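Local coordinates for probable thiosulfate sulfurtransferase (Thermus thermophilus, PDB 2EG4), which probably transfers sulfane sulfur from thiosulfate to cyanide, as rhodaneses do, and binds a zinc ion, at residues 71-76 / 197-202; 121-126 / 210-215; 129-134 / 184-189; 156-161 / 216-221. All coordinates share one frame; numbering follows the deposited sequence.

Contact 1: 71-76 / 197-202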
loop_
_atom_site.group_PDB
_atom_site.type_symbol
_atom_site.label_atom_id
_atom_site.label_comp_id
_atom_site.label_asym_id
_atom_site.label_seq_id
_atom_site.Cartn_x
_atom_site.Cartn_y
_atom_site.Cartn_z
ATOM N N LEU B 71 -11.140 -1.219 -6.016
ATOM C CA LEU B 71 -9.858 -0.737 -5.522
ATOM C C LEU B 71 -9.888 -0.810 -3.995
ATOM O O LEU B 71 -10.198 0.173 -3.311
ATOM C CB LEU B 71 -9.631 0.702 -5.991
ATOM C CG LEU B 71 -8.251 1.308 -5.727
ATOM C CD1 LEU B 71 -7.189 0.526 -6.487
ATOM C CD2 LEU B 71 -8.246 2.763 -6.170
ATOM N N THR B 72 -9.570 -1.989 -3.470
ATOM C CA THR B 72 -9.580 -2.221 -2.031
ATOM C C THR B 72 -8.272 -1.891 -1.336
ATOM O O THR B 72 -7.201 -1.881 -1.949
ATOM C CB THR B 72 -9.921 -3.689 -1.720
ATOM O OG1 THR B 72 -8.984 -4.546 -2.380
ATOM C CG2 THR B 72 -11.312 -4.021 -2.200
ATOM N N SER B 73 -8.371 -1.632 -0.041
ATOM C CA SER B 73 -7.197 -1.324 0.755
ATOM C C SER B 73 -6.255 -2.523 0.734
ATOM O O SER B 73 -5.043 -2.363 0.590
ATOM C CB SER B 73 -7.606 -0.992 2.196
ATOM O OG SER B 73 -8.411 0.176 2.234
ATOM N N ARG B 74 -6.808 -3.728 0.855
ATOM C CA ARG B 74 -5.969 -4.927 0.849
ATOM C C ARG B 74 -5.237 -5.083 -0.479
ATOM O O ARG B 74 -4.048 -5.401 -0.507
ATOM C CB ARG B 74 -6.801 -6.181 1.164
ATOM C CG ARG B 74 -7.842 -6.569 0.126
ATOM C CD ARG B 74 -8.965 -7.396 0.763
ATOM N NE ARG B 74 -10.046 -7.653 -0.186
ATOM C CZ ARG B 74 -11.259 -8.085 0.144
ATOM N NH1 ARG B 74 -11.565 -8.320 1.414
ATOM N NH2 ARG B 74 -12.174 -8.258 -0.801
ATOM N N LEU B 75 -5.940 -4.835 -1.581
ATOM C CA LEU B 75 -5.324 -4.938 -2.899
ATOM C C LEU B 75 -4.139 -3.988 -3.022
ATOM O O LEU B 75 -3.066 -4.382 -3.484
ATOM C CB LEU B 75 -6.331 -4.595 -4.003
ATOM C CG LEU B 75 -5.695 -4.382 -5.390
ATOM C CD1 LEU B 75 -5.101 -5.672 -5.918
ATOM C CD2 LEU B 75 -6.745 -3.857 -6.354
ATOM N N CYS B 76 -4.349 -2.739 -2.613
ATOM C CA CYS B 76 -3.305 -1.717 -2.708
ATOM C C CYS B 76 -2.161 -1.867 -1.701
ATOM O O CYS B 76 -1.000 -1.721 -2.059
ATOM C CB CYS B 76 -3.920 -0.317 -2.582
ATOM S SG CYS B 76 -5.043 0.158 -3.936
ATOM N N SER B 197 -3.331 3.652 3.282
ATOM C CA SER B 197 -2.515 4.681 2.639
ATOM C C SER B 197 -2.083 4.336 1.213
ATOM O O SER B 197 -1.935 5.226 0.359
ATOM C CB SER B 197 -1.277 4.984 3.498
ATOM O OG SER B 197 -0.516 3.806 3.683
ATOM N N ALA B 198 -1.877 3.053 0.958
ATOM C CA ALA B 198 -1.473 2.591 -0.356
ATOM C C ALA B 198 -2.499 2.947 -1.427
ATOM O O ALA B 198 -2.132 3.145 -2.582
ATOM C CB ALA B 198 -1.244 1.069 -0.335
ATOM N N VAL B 199 -3.776 3.030 -1.050
ATOM C CA VAL B 199 -4.832 3.382 -2.015
ATOM C C VAL B 199 -4.570 4.797 -2.549
ATOM O O VAL B 199 -4.571 5.030 -3.763
ATOM C CB VAL B 199 -6.243 3.374 -1.365
ATOM C CG1 VAL B 199 -7.297 3.794 -2.398
ATOM C CG2 VAL B 199 -6.566 1.976 -0.829
ATOM N N ALA B 200 -4.340 5.744 -1.647
ATOM C CA ALA B 200 -4.078 7.116 -2.073
ATOM C C ALA B 200 -2.779 7.163 -2.882
ATOM O O ALA B 200 -2.662 7.919 -3.854
ATOM C CB ALA B 200 -3.986 8.043 -0.853
ATOM N N PHE B 201 -1.807 6.352 -2.480
ATOM C CA PHE B 201 -0.518 6.295 -3.171
ATOM C C PHE B 201 -0.696 5.927 -4.650
ATOM O O PHE B 201 -0.216 6.635 -5.532
ATOM C CB PHE B 201 0.396 5.278 -2.478
ATOM C CG PHE B 201 1.679 4.982 -3.221
ATOM C CD1 PHE B 201 2.815 5.775 -3.053
ATOM C CD2 PHE B 201 1.759 3.880 -4.064
ATOM C CE1 PHE B 201 4.008 5.457 -3.718
ATOM C CE2 PHE B 201 2.930 3.554 -4.721
ATOM C CZ PHE B 201 4.068 4.348 -4.547
ATOM N N PHE B 202 -1.398 4.833 -4.924
ATOM C CA PHE B 202 -1.594 4.413 -6.313
ATOM C C PHE B 202 -2.476 5.353 -7.131
ATOM O O PHE B 202 -2.214 5.574 -8.316
ATOM C CB PHE B 202 -2.150 2.989 -6.354
ATOM C CG PHE B 202 -1.104 1.931 -6.104
ATOM C CD1 PHE B 202 -0.099 1.694 -7.038
ATOM C CD2 PHE B 202 -1.110 1.184 -4.924
ATOM C CE1 PHE B 202 0.882 0.733 -6.807
ATOM C CE2 PHE B 202 -0.127 0.220 -4.690
ATOM C CZ PHE B 202 0.863 -0.006 -5.626
#
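Both the Cys76 sulfur and the Phe202 ring lie anti to their own carbonyl carbon (chi1 -65° and -78°), and these turns let the cysteine settle against the helix that carries Val199 and Phe202. Cys76 SG stands 3.9 Å from Val199 CG2, and Cys76 CB is 3.8 Å from Ala198 CB. The same sulfur approaches the Phe202 ring obliquely, 5.3 Å from its centroid. Cys76 O comes to the ring from another direction, at the edge and in the ring plane, 3.4 Å from Phe202 CE2. Val199 divides its two methyls: CG2 packs 3.7 Å from Ser73 CA, while CG1 meets Leu71 CD2 at 4.0 Å. Thr72 OG1, itself hydrogen-bonded to Asp68, accepts from Leu75 N at 3.2 Å, an N-cap that fixes the start of the helix where Ser73 and Cys76 meet Val199. The small alanine lets the backbones come close, Cys76 CA to Ala198 CA 5.2 Å. The contact joins the two rhodanese-like domains: helix 73-84 of the first lies against helix 197-206 of the second, with Leu91 of strand 89-92 touching Leu71, Cys76 and Phe202, and Phe80 of helix 73-84 touching Ala198 and Phe202.

Contact 2: 121-126 / 210-215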
loop_
_atom_site.group_PDB
_atom_site.type_symbol
_atom_site.label_atom_id
_atom_site.label_comp_id
_atom_site.label_asym_id
_atom_site.label_seq_id
_atom_site.Cartn_x
_atom_site.Cartn_y
_atom_site.Cartn_z
ATOM N N TRP B 121 9.436 5.225 -2.981
ATOM C CA TRP B 121 8.019 4.876 -2.819
ATOM C C TRP B 121 7.606 5.040 -1.364
ATOM O O TRP B 121 6.413 5.125 -1.040
ATOM C CB TRP B 121 7.793 3.403 -3.163
ATOM C CG TRP B 121 7.519 3.106 -4.593
ATOM C CD1 TRP B 121 8.069 3.718 -5.682
ATOM C CD2 TRP B 121 6.634 2.096 -5.097
ATOM N NE1 TRP B 121 7.581 3.149 -6.836
ATOM C CE2 TRP B 121 6.701 2.153 -6.506
ATOM C CE3 TRP B 121 5.792 1.147 -4.493
ATOM C CZ2 TRP B 121 5.956 1.296 -7.323
ATOM C CZ3 TRP B 121 5.053 0.296 -5.305
ATOM C CH2 TRP B 121 5.140 0.377 -6.709
ATOM N N LEU B 122 8.614 5.093 -0.507
ATOM C CA LEU B 122 8.412 5.114 0.933
ATOM C C LEU B 122 8.812 6.356 1.716
ATOM O O LEU B 122 9.627 7.168 1.275
ATOM C CB LEU B 122 9.186 3.926 1.496
ATOM C CG LEU B 122 9.181 3.531 2.967
ATOM C CD1 LEU B 122 7.867 2.864 3.324
ATOM C CD2 LEU B 122 10.335 2.560 3.196
ATOM N N LEU B 123 8.206 6.489 2.895
ATOM C CA LEU B 123 8.546 7.544 3.822
ATOM C C LEU B 123 8.744 6.859 5.160
ATOM O O LEU B 123 7.874 6.112 5.619
ATOM C CB LEU B 123 7.432 8.568 3.976
ATOM C CG LEU B 123 7.150 9.528 2.829
ATOM C CD1 LEU B 123 5.954 10.386 3.200
ATOM C CD2 LEU B 123 8.383 10.412 2.551
ATOM N N THR B 124 9.914 7.057 5.751
ATOM C CA THR B 124 10.191 6.527 7.077
ATOM C C THR B 124 9.661 7.652 7.947
ATOM O O THR B 124 9.287 8.711 7.424
ATOM C CB THR B 124 11.681 6.408 7.345
ATOM O OG1 THR B 124 12.290 7.684 7.124
ATOM C CG2 THR B 124 12.312 5.360 6.440
ATOM N N ALA B 125 9.626 7.447 9.261
ATOM C CA ALA B 125 9.136 8.488 10.156
ATOM C C ALA B 125 9.950 9.763 9.990
ATOM O O ALA B 125 9.415 10.863 10.003
ATOM C CB ALA B 125 9.198 8.014 11.606
ATOM N N ASP B 126 11.258 9.595 9.825
ATOM C CA ASP B 126 12.165 10.729 9.660
ATOM C C ASP B 126 11.893 11.534 8.393
ATOM O O ASP B 126 11.920 12.760 8.421
ATOM C CB ASP B 126 13.594 10.206 9.670
ATOM C CG ASP B 126 13.862 9.356 10.888
ATOM O OD1 ASP B 126 14.333 9.912 11.902
ATOM O OD2 ASP B 126 13.563 8.136 10.841
ATOM N N ARG B 210 3.944 12.608 -7.478
ATOM C CA ARG B 210 5.032 11.834 -6.882
ATOM C C ARG B 210 4.691 11.540 -5.433
ATOM O O ARG B 210 5.230 12.161 -4.515
ATOM C CB ARG B 210 6.353 12.603 -6.969
ATOM C CG ARG B 210 6.877 12.754 -8.403
ATOM C CD ARG B 210 8.216 13.489 -8.464
ATOM N NE ARG B 210 9.372 12.592 -8.549
ATOM C CZ ARG B 210 9.794 11.794 -7.570
ATOM N NH1 ARG B 210 9.162 11.765 -6.403
ATOM N NH2 ARG B 210 10.854 11.016 -7.756
ATOM N N ALA B 211 3.790 10.584 -5.234
ATOM C CA ALA B 211 3.365 10.229 -3.884
ATOM C C ALA B 211 4.305 9.218 -3.227
ATOM O O ALA B 211 4.871 8.340 -3.892
ATOM C CB ALA B 211 1.955 9.673 -3.922
ATOM N N ARG B 212 4.471 9.356 -1.919
ATOM C CA ARG B 212 5.307 8.447 -1.144
ATOM C C ARG B 212 4.458 8.041 0.055
ATOM O O ARG B 212 3.783 8.875 0.647
ATOM C CB ARG B 212 6.579 9.155 -0.712
ATOM C CG ARG B 212 7.460 9.507 -1.915
ATOM C CD ARG B 212 8.705 10.252 -1.494
ATOM N NE ARG B 212 9.564 9.456 -0.621
ATOM C CZ ARG B 212 10.637 9.937 0.003
ATOM N NH1 ARG B 212 10.976 11.213 -0.154
ATOM N NH2 ARG B 212 11.372 9.150 0.784
ATOM N N ASN B 213 4.502 6.761 0.393
ATOM C CA ASN B 213 3.673 6.220 1.471
ATOM C C ASN B 213 4.381 6.081 2.813
ATOM O O ASN B 213 5.396 5.393 2.912
ATOM C CB ASN B 213 3.159 4.862 0.992
ATOM C CG ASN B 213 2.114 4.254 1.899
ATOM O OD1 ASN B 213 1.795 3.069 1.761
ATOM N ND2 ASN B 213 1.556 5.049 2.798
ATOM N N TYR B 214 3.856 6.747 3.847
ATOM C CA TYR B 214 4.434 6.611 5.185
ATOM C C TYR B 214 3.794 5.346 5.805
ATOM O O TYR B 214 2.753 5.418 6.464
ATOM C CB TYR B 214 4.135 7.840 6.064
ATOM C CG TYR B 214 4.626 7.709 7.505
ATOM C CD1 TYR B 214 5.695 6.855 7.833
ATOM C CD2 TYR B 214 4.036 8.445 8.539
ATOM C CE1 TYR B 214 6.146 6.733 9.140
ATOM C CE2 TYR B 214 4.507 8.335 9.867
ATOM C CZ TYR B 214 5.548 7.473 10.158
ATOM O OH TYR B 214 5.966 7.299 11.474
ATOM N N LEU B 215 4.403 4.188 5.572
ATOM C CA LEU B 215 3.866 2.932 6.108
ATOM C C LEU B 215 3.693 2.910 7.619
ATOM O O LEU B 215 2.674 2.421 8.127
ATOM C CB LEU B 215 4.765 1.752 5.721
ATOM C CG LEU B 215 4.483 0.961 4.451
ATOM C CD1 LEU B 215 5.515 -0.155 4.365
ATOM C CD2 LEU B 215 3.069 0.385 4.471
#
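A single beta bridge, Leu122 with Asn213, joins the chain leading into helix 125-130 to strand 210-213 of the second rhodanese-like domain. Asn213 N donates to Trp121 O at 2.9 Å in a nearly straight bond (174°), and Leu123 N donates to Asn213 O at 3.0 Å from well above the carbonyl plane. Arg212 adds a side-chain grip: NE at 3.0 Å and NH2 at 2.7 Å both converge on Leu122 O, which meets the guanidinium side-on and somewhat tilted from its plane. The bend at chi3 (62°) folds the guanidinium back to this carbonyl. Leu123 CD2 sits over the centre of one guanidinium face, 3.4 Å from Arg212 CZ, and the two side chains cross at about a right angle, so hydrogen bonds and apolar cover together limit the rotation of the group. Strand 210-213 is an outermost strand of the parallel four-stranded sheet, beside 186-189. Tyr214 is the centre of an inverse gamma turn. Its CG is anti to the backbone N (chi1 176°), which carries the ring along Leu123, Thr124 and Ala125. Leu123 O lies at the ring edge, 3.2 Å from Tyr214 CD1, and Ala125 CB comes within 3.3 Å of Tyr214 OH, a hydroxyl that is hydrogen-bonded to Glu220 of helix 217-223. From the bridge itself, Leu122 CD1 touches Asn213 O and packs 4.0 Å from Leu215 CD1.

Contact 3: 129-134 / 184-189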
loop_
_atom_site.group_PDB
_atom_site.type_symbol
_atom_site.label_atom_id
_atom_site.label_comp_id
_atom_site.label_asym_id
_atom_site.label_seq_id
_atom_site.Cartn_x
_atom_site.Cartn_y
_atom_site.Cartn_z
ATOM N N ALA B 129 8.491 13.361 8.725
ATOM C CA ALA B 129 8.615 14.520 9.593
ATOM C C ALA B 129 9.159 15.739 8.852
ATOM O O ALA B 129 8.921 16.876 9.244
ATOM C CB ALA B 129 9.519 14.180 10.763
ATOM N N ARG B 130 9.879 15.494 7.765
ATOM C CA ARG B 130 10.482 16.581 7.002
ATOM C C ARG B 130 9.805 16.857 5.675
ATOM O O ARG B 130 10.199 17.773 4.954
ATOM C CB ARG B 130 11.963 16.269 6.756
ATOM C CG ARG B 130 12.783 16.193 8.023
ATOM C CD ARG B 130 14.187 15.700 7.767
ATOM N NE ARG B 130 14.992 15.723 8.986
ATOM C CZ ARG B 130 14.848 14.881 10.007
ATOM N NH1 ARG B 130 13.926 13.927 9.967
ATOM N NH2 ARG B 130 15.630 14.999 11.078
ATOM N N HIS B 131 8.793 16.063 5.339
ATOM C CA HIS B 131 8.107 16.250 4.076
ATOM C C HIS B 131 7.277 17.524 4.117
ATOM O O HIS B 131 6.559 17.790 5.089
ATOM C CB HIS B 131 7.227 15.037 3.770
ATOM C CG HIS B 131 6.841 14.925 2.330
ATOM N ND1 HIS B 131 5.967 15.801 1.719
ATOM C CD2 HIS B 131 7.226 14.047 1.373
ATOM C CE1 HIS B 131 5.831 15.464 0.449
ATOM N NE2 HIS B 131 6.585 14.404 0.212
ATOM N N PRO B 132 7.347 18.324 3.045
ATOM C CA PRO B 132 6.623 19.592 2.926
ATOM C C PRO B 132 5.116 19.521 2.694
ATOM O O PRO B 132 4.424 20.530 2.855
ATOM C CB PRO B 132 7.353 20.282 1.785
ATOM C CG PRO B 132 7.641 19.147 0.884
ATOM C CD PRO B 132 8.151 18.076 1.834
ATOM N N LEU B 133 4.607 18.357 2.298
ATOM C CA LEU B 133 3.173 18.216 2.091
ATOM C C LEU B 133 2.683 16.802 2.365
ATOM O O LEU B 133 2.700 15.945 1.478
ATOM C CB LEU B 133 2.775 18.653 0.671
ATOM C CG LEU B 133 1.285 18.525 0.310
ATOM C CD1 LEU B 133 0.382 18.912 1.468
ATOM C CD2 LEU B 133 1.022 19.389 -0.913
ATOM N N LEU B 134 2.262 16.570 3.609
ATOM C CA LEU B 134 1.721 15.272 4.015
ATOM C C LEU B 134 0.201 15.309 4.052
ATOM O O LEU B 134 -0.385 16.222 4.635
ATOM C CB LEU B 134 2.169 14.871 5.421
ATOM C CG LEU B 134 3.572 14.401 5.740
ATOM C CD1 LEU B 134 3.601 13.985 7.215
ATOM C CD2 LEU B 134 3.955 13.235 4.839
ATOM N N GLY B 184 3.551 15.718 -11.008
ATOM C CA GLY B 184 4.947 15.883 -10.639
ATOM C C GLY B 184 5.199 16.398 -9.235
ATOM O O GLY B 184 6.331 16.373 -8.760
ATOM N N GLN B 185 4.154 16.859 -8.560
ATOM C CA GLN B 185 4.296 17.389 -7.207
ATOM C C GLN B 185 4.585 16.292 -6.169
ATOM O O GLN B 185 4.062 15.181 -6.268
ATOM C CB GLN B 185 3.016 18.142 -6.836
ATOM C CG GLN B 185 3.025 18.821 -5.475
ATOM C CD GLN B 185 1.885 19.821 -5.329
ATOM O OE1 GLN B 185 0.995 19.904 -6.187
ATOM N NE2 GLN B 185 1.903 20.583 -4.241
ATOM N N GLU B 186 5.444 16.609 -5.202
ATOM C CA GLU B 186 5.800 15.680 -4.128
ATOM C C GLU B 186 4.724 15.687 -3.044
ATOM O O GLU B 186 4.428 16.730 -2.455
ATOM C CB GLU B 186 7.120 16.093 -3.478
ATOM C CG GLU B 186 8.355 15.932 -4.333
ATOM C CD GLU B 186 8.688 14.484 -4.613
ATOM O OE1 GLU B 186 8.617 13.647 -3.687
ATOM O OE2 GLU B 186 9.041 14.179 -5.766
ATOM N N VAL B 187 4.143 14.522 -2.770
ATOM C CA VAL B 187 3.100 14.421 -1.754
ATOM C C VAL B 187 3.308 13.172 -0.904
ATOM O O VAL B 187 3.618 12.113 -1.434
ATOM C CB VAL B 187 1.693 14.325 -2.399
ATOM C CG1 VAL B 187 0.624 14.314 -1.317
ATOM C CG2 VAL B 187 1.465 15.497 -3.340
ATOM N N GLY B 188 3.157 13.305 0.410
ATOM C CA GLY B 188 3.304 12.151 1.281
ATOM C C GLY B 188 1.902 11.763 1.747
ATOM O O GLY B 188 1.023 12.629 1.817
ATOM N N VAL B 189 1.675 10.481 2.012
ATOM C CA VAL B 189 0.371 10.031 2.503
ATOM C C VAL B 189 0.507 9.121 3.715
ATOM O O VAL B 189 1.444 8.328 3.816
ATOM C CB VAL B 189 -0.452 9.274 1.418
ATOM C CG1 VAL B 189 -0.915 10.250 0.346
ATOM C CG2 VAL B 189 0.374 8.133 0.818
HETATM O O HOH W 1 6.798 12.787 -2.141
#
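One face of the His131 imidazole lies against the backbone of strand 186-189: Gly188 CA is over it, offset toward the rim and 4.2 Å from the ring centroid in a CH-pi contact, with Gly188 N over the same face, 3.4 Å from His131 CE1. The ring edge takes polar partners in its plane. Leu133 N donates to His131 ND1 at 3.0 Å, 165° at the hydrogen, and at another edge a water lies 2.9 Å from His131 NE2. The same water lies close to Glu186 OE1, a doubtfully short approach; the carboxylate forms a salt bridge with Arg210 through OE2. With CG anti to the backbone N (chi1 -161°), the imidazole swings from its loop onto the strand, and the bond to Leu133 N fixes its rotation. With an alanine in place of His131, Leu133 N would probably lose its acceptor and the Gly188 backbone its ring cover. Next to the ring, Leu134 and Gly188 form a parallel bridge: Gly188 N donates to Leu133 O at 2.9 Å, almost straight at 174°. Glycine suits this spot because Leu134 CD2, 3.8 Å from Gly188 CA, occupies the place a side chain would need. Farther out, the Leu133 and Gln185 side chains cross at about a right angle, with Leu133 CD2 3.6 Å from Gln185 NE2. Leaving helix 125-130, the chain thus enters the sheet as strand 134-136, with 186-189 on one flank and 162-163 on the other.

Contact 4: 156-161 / 216-221. With ZN (zinc ion), chain I; SO4 (sulfate ion), chain K.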
loop_
_atom_site.group_PDB
_atom_site.type_symbol
_atom_site.label_atom_id
_atom_site.label_comp_id
_atom_site.label_asym_id
_atom_site.label_seq_id
_atom_site.Cartn_x
_atom_site.Cartn_y
_atom_site.Cartn_z
ATOM N N GLY B 156 -4.627 12.335 17.507
ATOM C CA GLY B 156 -3.661 13.301 17.017
ATOM C C GLY B 156 -3.320 13.092 15.566
ATOM O O GLY B 156 -3.734 12.108 14.971
ATOM N N ARG B 157 -2.561 14.044 15.014
ATOM C CA ARG B 157 -2.106 14.011 13.625
ATOM C C ARG B 157 -0.666 14.507 13.631
ATOM O O ARG B 157 -0.210 15.065 14.627
ATOM C CB ARG B 157 -2.930 14.975 12.759
ATOM C CG ARG B 157 -2.859 16.425 13.258
ATOM C CD ARG B 157 -3.482 17.403 12.262
ATOM N NE ARG B 157 -3.494 18.759 12.800
ATOM C CZ ARG B 157 -4.453 19.228 13.595
ATOM N NH1 ARG B 157 -5.475 18.445 13.927
ATOM N NH2 ARG B 157 -4.386 20.471 14.066
ATOM N N ILE B 158 0.036 14.289 12.525
ATOM C CA ILE B 158 1.412 14.769 12.393
ATOM C C ILE B 158 1.225 16.286 12.193
ATOM O O ILE B 158 0.460 16.716 11.340
ATOM C CB ILE B 158 2.094 14.083 11.186
ATOM C CG1 ILE B 158 2.240 12.584 11.491
ATOM C CG2 ILE B 158 3.472 14.696 10.936
ATOM C CD1 ILE B 158 2.712 11.715 10.332
ATOM N N PRO B 159 1.902 17.110 13.004
ATOM C CA PRO B 159 1.755 18.564 12.893
ATOM C C PRO B 159 2.045 19.075 11.488
ATOM O O PRO B 159 3.051 18.697 10.896
ATOM C CB PRO B 159 2.748 19.094 13.932
ATOM C CG PRO B 159 2.892 17.965 14.902
ATOM C CD PRO B 159 2.938 16.768 13.985
ATOM N N GLY B 160 1.153 19.919 10.967
ATOM C CA GLY B 160 1.342 20.496 9.642
ATOM C C GLY B 160 0.734 19.724 8.489
ATOM O O GLY B 160 0.711 20.202 7.343
ATOM N N SER B 161 0.246 18.521 8.772
ATOM C CA SER B 161 -0.353 17.697 7.730
ATOM C C SER B 161 -1.728 18.246 7.338
ATOM O O SER B 161 -2.333 19.029 8.090
ATOM C CB SER B 161 -0.465 16.235 8.207
ATOM O OG SER B 161 -1.290 16.125 9.359
ATOM N N GLY B 216 4.701 3.407 8.343
ATOM C CA GLY B 216 4.635 3.429 9.794
ATOM C C GLY B 216 3.384 4.135 10.256
ATOM O O GLY B 216 2.708 3.692 11.195
ATOM N N SER B 217 3.094 5.258 9.605
ATOM C CA SER B 217 1.887 6.009 9.902
ATOM C C SER B 217 1.726 6.425 11.361
ATOM O O SER B 217 2.691 6.393 12.122
ATOM C CB SER B 217 0.686 5.199 9.399
ATOM O OG SER B 217 0.429 5.494 8.032
ATOM N N MET B 218 0.532 6.881 11.746
ATOM C CA MET B 218 0.321 7.343 13.117
ATOM C C MET B 218 0.679 6.344 14.214
ATOM O O MET B 218 1.154 6.729 15.287
ATOM C CB MET B 218 -1.133 7.803 13.331
ATOM C CG MET B 218 -1.474 9.143 12.726
ATOM S SD MET B 218 -0.373 10.512 13.189
ATOM C CE MET B 218 -0.649 10.737 14.851
ATOM N N HIS B 219 0.463 5.064 13.960
ATOM C CA HIS B 219 0.799 4.085 14.980
ATOM C C HIS B 219 2.284 4.177 15.325
ATOM O O HIS B 219 2.650 4.264 16.486
ATOM C CB HIS B 219 0.470 2.673 14.527
ATOM C CG HIS B 219 0.593 1.673 15.636
ATOM N ND1 HIS B 219 -0.351 1.557 16.639
ATOM C CD2 HIS B 219 1.598 0.827 15.966
ATOM C CE1 HIS B 219 0.071 0.687 17.538
ATOM N NE2 HIS B 219 1.252 0.228 17.155
ATOM N N GLU B 220 3.137 4.183 14.306
ATOM C CA GLU B 220 4.576 4.272 14.589
ATOM C C GLU B 220 4.922 5.642 15.164
ATOM O O GLU B 220 5.690 5.755 16.127
ATOM C CB GLU B 220 5.406 4.031 13.314
ATOM C CG GLU B 220 6.903 4.159 13.583
ATOM C CD GLU B 220 7.720 4.136 12.317
ATOM O OE1 GLU B 220 7.369 4.891 11.396
ATOM O OE2 GLU B 220 8.707 3.375 12.246
ATOM N N TRP B 221 4.370 6.694 14.565
ATOM C CA TRP B 221 4.632 8.044 15.020
ATOM C C TRP B 221 4.387 8.179 16.522
ATOM O O TRP B 221 5.204 8.750 17.259
ATOM C CB TRP B 221 3.747 9.021 14.234
ATOM C CG TRP B 221 4.079 10.464 14.447
ATOM C CD1 TRP B 221 3.546 11.293 15.386
ATOM C CD2 TRP B 221 5.019 11.259 13.698
ATOM N NE1 TRP B 221 4.080 12.552 15.270
ATOM C CE2 TRP B 221 4.988 12.558 14.241
ATOM C CE3 TRP B 221 5.881 10.994 12.625
ATOM C CZ2 TRP B 221 5.789 13.603 13.749
ATOM C CZ3 TRP B 221 6.681 12.031 12.134
ATOM C CH2 TRP B 221 6.628 13.317 12.693
HETATM ZN ZN ZN I . -2.382 2.256 16.878
HETATM S S SO4 K . -1.179 21.931 12.727
HETATM O O1 SO4 K . -1.711 22.759 11.595
HETATM O O2 SO4 K . -1.308 20.478 12.378
HETATM O O3 SO4 K . 0.268 22.260 12.957
HETATM O O4 SO4 K . -1.953 22.223 13.978
#
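Ile158 meets both Met218 and Trp221, and its torsions share out the branches. Its CG1, anti to the carbonyl carbon (chi1 -66°), stands over the centre of one indole face, 3.9 Å from the centroid of the five-membered ring of Trp221, a CH-pi contact. CG2 and CD1 settle over the six-membered part, CG2 at 3.8 Å from Trp221 CZ2. Met218 comes to Ile158 CG1 from a second direction: bends at chi2 and chi3 (-53° and -67°) turn its thioether so that SD runs past Ile158 CG1 at 3.7 Å and the CE methyl ends 3.4 Å from Gly156 O, a carbonyl that also accepts from Arg138. A glycine in place of Trp221 would take away the indole surface and probably leave one side of Ile158 without its packing, and Pro227 O without the NE1 donor.

The loop itself is shaped by a type II turn from Ile158 to Ser161, where Ile158 O accepts from both Ser161 N and Ser161 OG. Arg157 extends away from the helix to a sulfate, probably from the crystallisation liquor; NE gives a nearly straight 2.8 Å bond to sulfate O2, which Gly160 N also reaches. On the helix, His219 ND1 binds the zinc ion at 2.2 Å, with Cys151, Cys152 and His192 completing the site. The loop before strand 162-163 is thus packed on helix 217-223, while Leu134 of strand 134-136 touches Ile158 and Ala129 of helix 125-130 touches Trp221.

How the contacts relate
Contacts 2, 3 and 4 lie within the second rhodanese-like domain, and contact 1 joins it to the first. Contacts 2 and 3 are closest, their centres 8 Å apart, on neighbouring strands 210-213 and 186-189 of one parallel sheet and tied by a backbone bond between Arg210 and Gln185; both also use helix 125-130. Contact 3 is nested along the chain inside the loops closed by contacts 1 and 2, whereas contact 4 crosses all three. Contact 1 meets contact 2 through Ser197 and Asn213, 14 Å between centres, and contact 4, 12 Å from contact 2, packs Trp221 on Ala125. The domain interface is thus linked, through sheet and helices, to the zinc-bearing helix 217-223.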